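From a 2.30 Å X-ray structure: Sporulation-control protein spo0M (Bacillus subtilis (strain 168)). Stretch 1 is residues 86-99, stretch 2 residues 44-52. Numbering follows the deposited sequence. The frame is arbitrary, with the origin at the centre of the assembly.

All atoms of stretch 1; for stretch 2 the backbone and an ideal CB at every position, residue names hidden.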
# COMPACT_ATOMS: atom_id res chain seq x y z
N GLN A 86 15.63 18.63 24.64
CA GLN A 86 14.67 17.54 24.69
C GLN A 86 13.60 17.76 23.64
O GLN A 86 12.91 18.77 23.65
CB GLN A 86 14.00 17.42 26.07
CG GLN A 86 14.96 17.37 27.22
CD GLN A 86 15.44 18.77 27.58
OE1 GLN A 86 14.74 19.76 27.31
NE2 GLN A 86 16.65 18.86 28.11
N PHE A 87 13.47 16.81 22.72
CA PHE A 87 12.40 16.90 21.75
C PHE A 87 11.39 15.78 21.97
O PHE A 87 11.64 14.66 21.57
CB PHE A 87 12.97 16.85 20.33
CG PHE A 87 14.01 17.90 20.07
CD1 PHE A 87 13.64 19.17 19.64
CD2 PHE A 87 15.37 17.64 20.27
CE1 PHE A 87 14.60 20.17 19.41
CE2 PHE A 87 16.35 18.63 20.04
CZ PHE A 87 15.96 19.90 19.61
N PRO A 88 10.25 16.09 22.59
CA PRO A 88 9.19 15.09 22.74
C PRO A 88 8.44 14.84 21.43
O PRO A 88 8.29 15.75 20.62
CB PRO A 88 8.26 15.70 23.80
CG PRO A 88 8.56 17.17 23.79
CD PRO A 88 10.01 17.29 23.42
N PHE A 89 7.98 13.60 21.23
CA PHE A 89 7.30 13.24 19.99
C PHE A 89 6.20 12.21 20.20
O PHE A 89 6.18 11.46 21.20
CB PHE A 89 8.31 12.68 18.98
CG PHE A 89 8.93 11.37 19.42
CD1 PHE A 89 8.29 10.15 19.14
CD2 PHE A 89 10.13 11.36 20.14
CE1 PHE A 89 8.85 8.95 19.57
CE2 PHE A 89 10.69 10.16 20.56
CZ PHE A 89 10.05 8.96 20.28
N THR A 90 5.32 12.13 19.20
CA THR A 90 4.30 11.10 19.15
C THR A 90 4.02 10.68 17.69
O THR A 90 4.02 11.51 16.77
CB THR A 90 3.01 11.59 19.85
OG1 THR A 90 2.10 10.50 20.03
CG2 THR A 90 2.33 12.68 19.05
N PHE A 91 3.78 9.39 17.48
CA PHE A 91 3.36 8.92 16.16
C PHE A 91 2.53 7.67 16.31
O PHE A 91 2.61 6.98 17.31
CB PHE A 91 4.56 8.66 15.23
CG PHE A 91 5.39 7.46 15.62
CD1 PHE A 91 6.44 7.59 16.54
CD2 PHE A 91 5.17 6.22 15.04
CE1 PHE A 91 7.23 6.51 16.91
CE2 PHE A 91 5.95 5.11 15.39
CZ PHE A 91 6.99 5.26 16.32
N THR A 92 1.73 7.37 15.30
CA THR A 92 0.90 6.21 15.37
C THR A 92 1.57 5.05 14.65
O THR A 92 2.05 5.21 13.53
CB THR A 92 -0.47 6.49 14.76
OG1 THR A 92 -1.00 7.67 15.38
CG2 THR A 92 -1.42 5.32 14.99
N LEU A 93 1.60 3.90 15.31
CA LEU A 93 2.08 2.66 14.72
C LEU A 93 1.13 2.27 13.59
O LEU A 93 -0.05 2.00 13.84
CB LEU A 93 2.13 1.57 15.77
CG LEU A 93 3.30 0.59 15.81
CD1 LEU A 93 4.56 1.30 16.20
CD2 LEU A 93 3.01 -0.55 16.78
N PRO A 94 1.64 2.25 12.35
CA PRO A 94 0.81 1.86 11.18
C PRO A 94 0.17 0.49 11.39
O PRO A 94 0.73 -0.33 12.11
CB PRO A 94 1.81 1.82 10.02
CG PRO A 94 2.92 2.79 10.47
CD PRO A 94 3.01 2.66 11.98
N LEU A 95 -1.00 0.25 10.80
CA LEU A 95 -1.70 -1.02 10.99
C LEU A 95 -1.01 -2.21 10.31
O LEU A 95 -1.32 -3.37 10.62
CB LEU A 95 -3.14 -0.91 10.50
CG LEU A 95 -4.02 -0.01 11.37
CD1 LEU A 95 -5.48 0.04 10.87
CD2 LEU A 95 -3.97 -0.51 12.80
N ASP A 96 -0.10 -1.94 9.38
CA ASP A 96 0.62 -3.04 8.72
C ASP A 96 1.98 -3.31 9.40
O ASP A 96 2.81 -4.04 8.84
CB ASP A 96 0.81 -2.77 7.21
CG ASP A 96 1.32 -1.35 6.95
OD1 ASP A 96 1.54 -0.65 7.96
OD2 ASP A 96 1.54 -0.95 5.78
N THR A 97 2.25 -2.68 10.55
CA THR A 97 3.43 -3.03 11.36
C THR A 97 3.39 -4.51 11.74
O THR A 97 2.40 -4.96 12.33
CB THR A 97 3.50 -2.19 12.66
OG1 THR A 97 3.53 -0.80 12.34
CG2 THR A 97 4.73 -2.55 13.48
N PRO A 98 4.47 -5.26 11.47
CA PRO A 98 4.46 -6.70 11.76
C PRO A 98 4.50 -6.94 13.26
O PRO A 98 4.97 -6.08 14.02
CB PRO A 98 5.76 -7.20 11.13
CG PRO A 98 6.38 -6.01 10.45
CD PRO A 98 5.81 -4.81 11.07
N ILE A 99 4.01 -8.11 13.66
CA ILE A 99 4.00 -8.55 15.05
C ILE A 99 5.39 -9.08 15.39
O ILE A 99 6.00 -9.78 14.57
CB ILE A 99 2.92 -9.65 15.26
CG1 ILE A 99 1.53 -9.03 15.18
CG2 ILE A 99 3.11 -10.38 16.58
CD1 ILE A 99 0.44 -10.05 14.80
N UNK A 44 18.54 18.22 11.17
CA UNK A 44 17.23 17.71 11.53
C UNK A 44 17.38 16.49 12.41
O UNK A 44 18.44 15.88 12.45
CB UNK A 44 16.41 17.38 10.28
N UNK A 45 16.30 16.11 13.09
CA UNK A 45 16.21 14.82 13.76
C UNK A 45 14.98 14.07 13.23
O UNK A 45 13.83 14.55 13.39
CB UNK A 45 16.13 15.00 15.28
N UNK A 46 15.24 12.92 12.61
CA UNK A 46 14.21 12.01 12.07
C UNK A 46 14.14 10.76 12.92
O UNK A 46 15.14 10.34 13.52
CB UNK A 46 14.50 11.64 10.61
N UNK A 47 12.94 10.20 12.99
CA UNK A 47 12.69 8.88 13.56
C UNK A 47 12.24 7.95 12.44
O UNK A 47 11.50 8.38 11.54
CB UNK A 47 11.64 8.94 14.68
N UNK A 48 12.67 6.70 12.49
CA UNK A 48 12.24 5.70 11.52
C UNK A 48 11.82 4.43 12.21
O UNK A 48 12.55 3.91 13.06
CB UNK A 48 13.35 5.41 10.51
N UNK A 49 10.67 3.90 11.79
CA UNK A 49 10.21 2.59 12.24
C UNK A 49 10.60 1.62 11.13
O UNK A 49 10.30 1.85 9.96
CB UNK A 49 8.71 2.57 12.52
N UNK A 50 11.32 0.56 11.47
CA UNK A 50 11.78 -0.34 10.44
C UNK A 50 11.79 -1.80 10.86
O UNK A 50 11.71 -2.15 12.04
CB UNK A 50 13.19 0.07 10.00
N UNK A 51 11.85 -2.65 9.85
CA UNK A 51 11.95 -4.07 10.11
C UNK A 51 12.80 -4.64 8.99
O UNK A 51 13.45 -3.87 8.28
CB UNK A 51 10.58 -4.74 10.19
N UNK A 52 12.87 -5.97 8.91
CA UNK A 52 13.57 -6.65 7.82
C UNK A 52 12.65 -7.71 7.21
O UNK A 52 11.75 -8.23 7.87
CB UNK A 52 14.87 -7.28 8.32

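The two backbones lie too far apart to pair: their strand axes approach no closer than 10.3 Å and run in similar directions, 33° apart. Whatever joins them must be side chain.

Position 44 has extended backbone angles and nothing of stretch 1 near its CB, so the contact scarcely restricts it. It is Tyr-44.

At position 45 the CA-to-CB bond points toward stretch 1, yet the CB alone touches nothing. Phe-87 lies ahead, so an apolar chain long enough to cross the gap would suit: isoleucine, leucine or methionine. The residue is Ile-45, with chi1 m and chi2 t, which brings CD1 to 3.8 Å from CD2 of Phe-87.

Position 46 is out of reach and open to polar choices; Asp-46 has its carboxylate satisfied elsewhere in the structure.

Position 47 points toward stretch 1 again. Its CB is still short of contact, but the rings of Phe-89 and Phe-91 wait beyond it, and a branched or flexible aliphatic chain could fill the space. Leu-47 does so. Its CD1 sits over one face of the Phe-89 ring, 3.5 Å from the centroid of that ring and 3.3 Å from Phe-89 CE1, a tight CH-pi contact. The same methyl lies 4.4 Å from CE1 of Phe-91.

Position 48 points away, leaving the choice to other surroundings; it is Gln-48.

Position 49 points toward stretch 1 and starts closer, its ideal CB 4.7 Å from CE2 of Phe-91. Beyond lie Leu-93, Pro-94 and the OG1 of Thr-97. That hydroxyl already donates to the Pro-94 carbonyl, with 2.8 Å between Thr-97 OG1 and Pro-94 O, so an apolar chain need not leave it without a partner. Leucine, isoleucine or methionine look plausible. Leu-49, with chi1 t and chi2 p, has the largest covered area in the stretch. CD1 lies at the edge of the Phe-91 ring, 4.4 Å from Phe-91 CZ, and both methyls come near Leu-93: CD2 is 3.8 Å and CD1 4.1 Å from Leu-93 CD1. CD2 is also 3.9 Å from Pro-94 CD and 3.8 Å from Thr-97 OG1.

Position 50 points away; the OG of Ser-50 is hydrogen-bonded elsewhere in the structure.

At position 51 the ideal CB is 4.4 Å from CG of Pro-98, so a small or beta-branched residue, valine or threonine, can already make contact. Thr-51 places CG2 4.0 Å from Pro-98 CG.

Position 52 is out of reach; Arg-52 touches a crystal neighbour.

Stretch 2 (44-52) YIDLQLSTR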
# COMPACT_ATOMS: atom_id res chain seq x y z
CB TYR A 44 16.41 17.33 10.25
CG TYR A 44 17.04 16.20 9.45
CD1 TYR A 44 16.87 14.87 9.84
CD2 TYR A 44 17.82 16.45 8.31
CE1 TYR A 44 17.44 13.82 9.14
CE2 TYR A 44 18.41 15.39 7.59
CZ TYR A 44 18.21 14.08 8.01
OH TYR A 44 18.78 13.00 7.35
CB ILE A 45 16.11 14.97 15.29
CG1 ILE A 45 17.28 15.79 15.85
CG2 ILE A 45 16.02 13.59 15.96
CD1 ILE A 45 17.14 16.05 17.33
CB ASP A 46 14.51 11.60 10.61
CG ASP A 46 14.16 12.70 9.59
OD1 ASP A 46 13.52 13.70 9.95
OD2 ASP A 46 14.60 12.58 8.42
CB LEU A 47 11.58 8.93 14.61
CG LEU A 47 11.97 9.35 16.03
CD1 LEU A 47 11.01 8.74 17.03
CD2 LEU A 47 13.43 9.08 16.35
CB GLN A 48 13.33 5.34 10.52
CG GLN A 48 14.17 6.49 10.06
CD GLN A 48 14.39 6.43 8.56
OE1 GLN A 48 14.59 5.35 7.98
NE2 GLN A 48 14.33 7.60 7.90
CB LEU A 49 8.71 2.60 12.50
CG LEU A 49 8.09 1.40 13.24
CD1 LEU A 49 8.39 1.44 14.75
CD2 LEU A 49 6.59 1.34 12.99
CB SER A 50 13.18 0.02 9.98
OG SER A 50 14.08 -0.16 11.05
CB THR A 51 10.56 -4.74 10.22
OG1 THR A 51 10.72 -6.07 10.73
CG2 THR A 51 9.82 -4.73 8.90
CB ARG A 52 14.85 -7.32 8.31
CG ARG A 52 15.48 -6.69 9.51
CD ARG A 52 16.48 -7.64 10.13
NE ARG A 52 15.86 -8.90 10.53
CZ ARG A 52 16.38 -9.76 11.40
NH1 ARG A 52 17.56 -9.50 11.96
NH2 ARG A 52 15.74 -10.88 11.70
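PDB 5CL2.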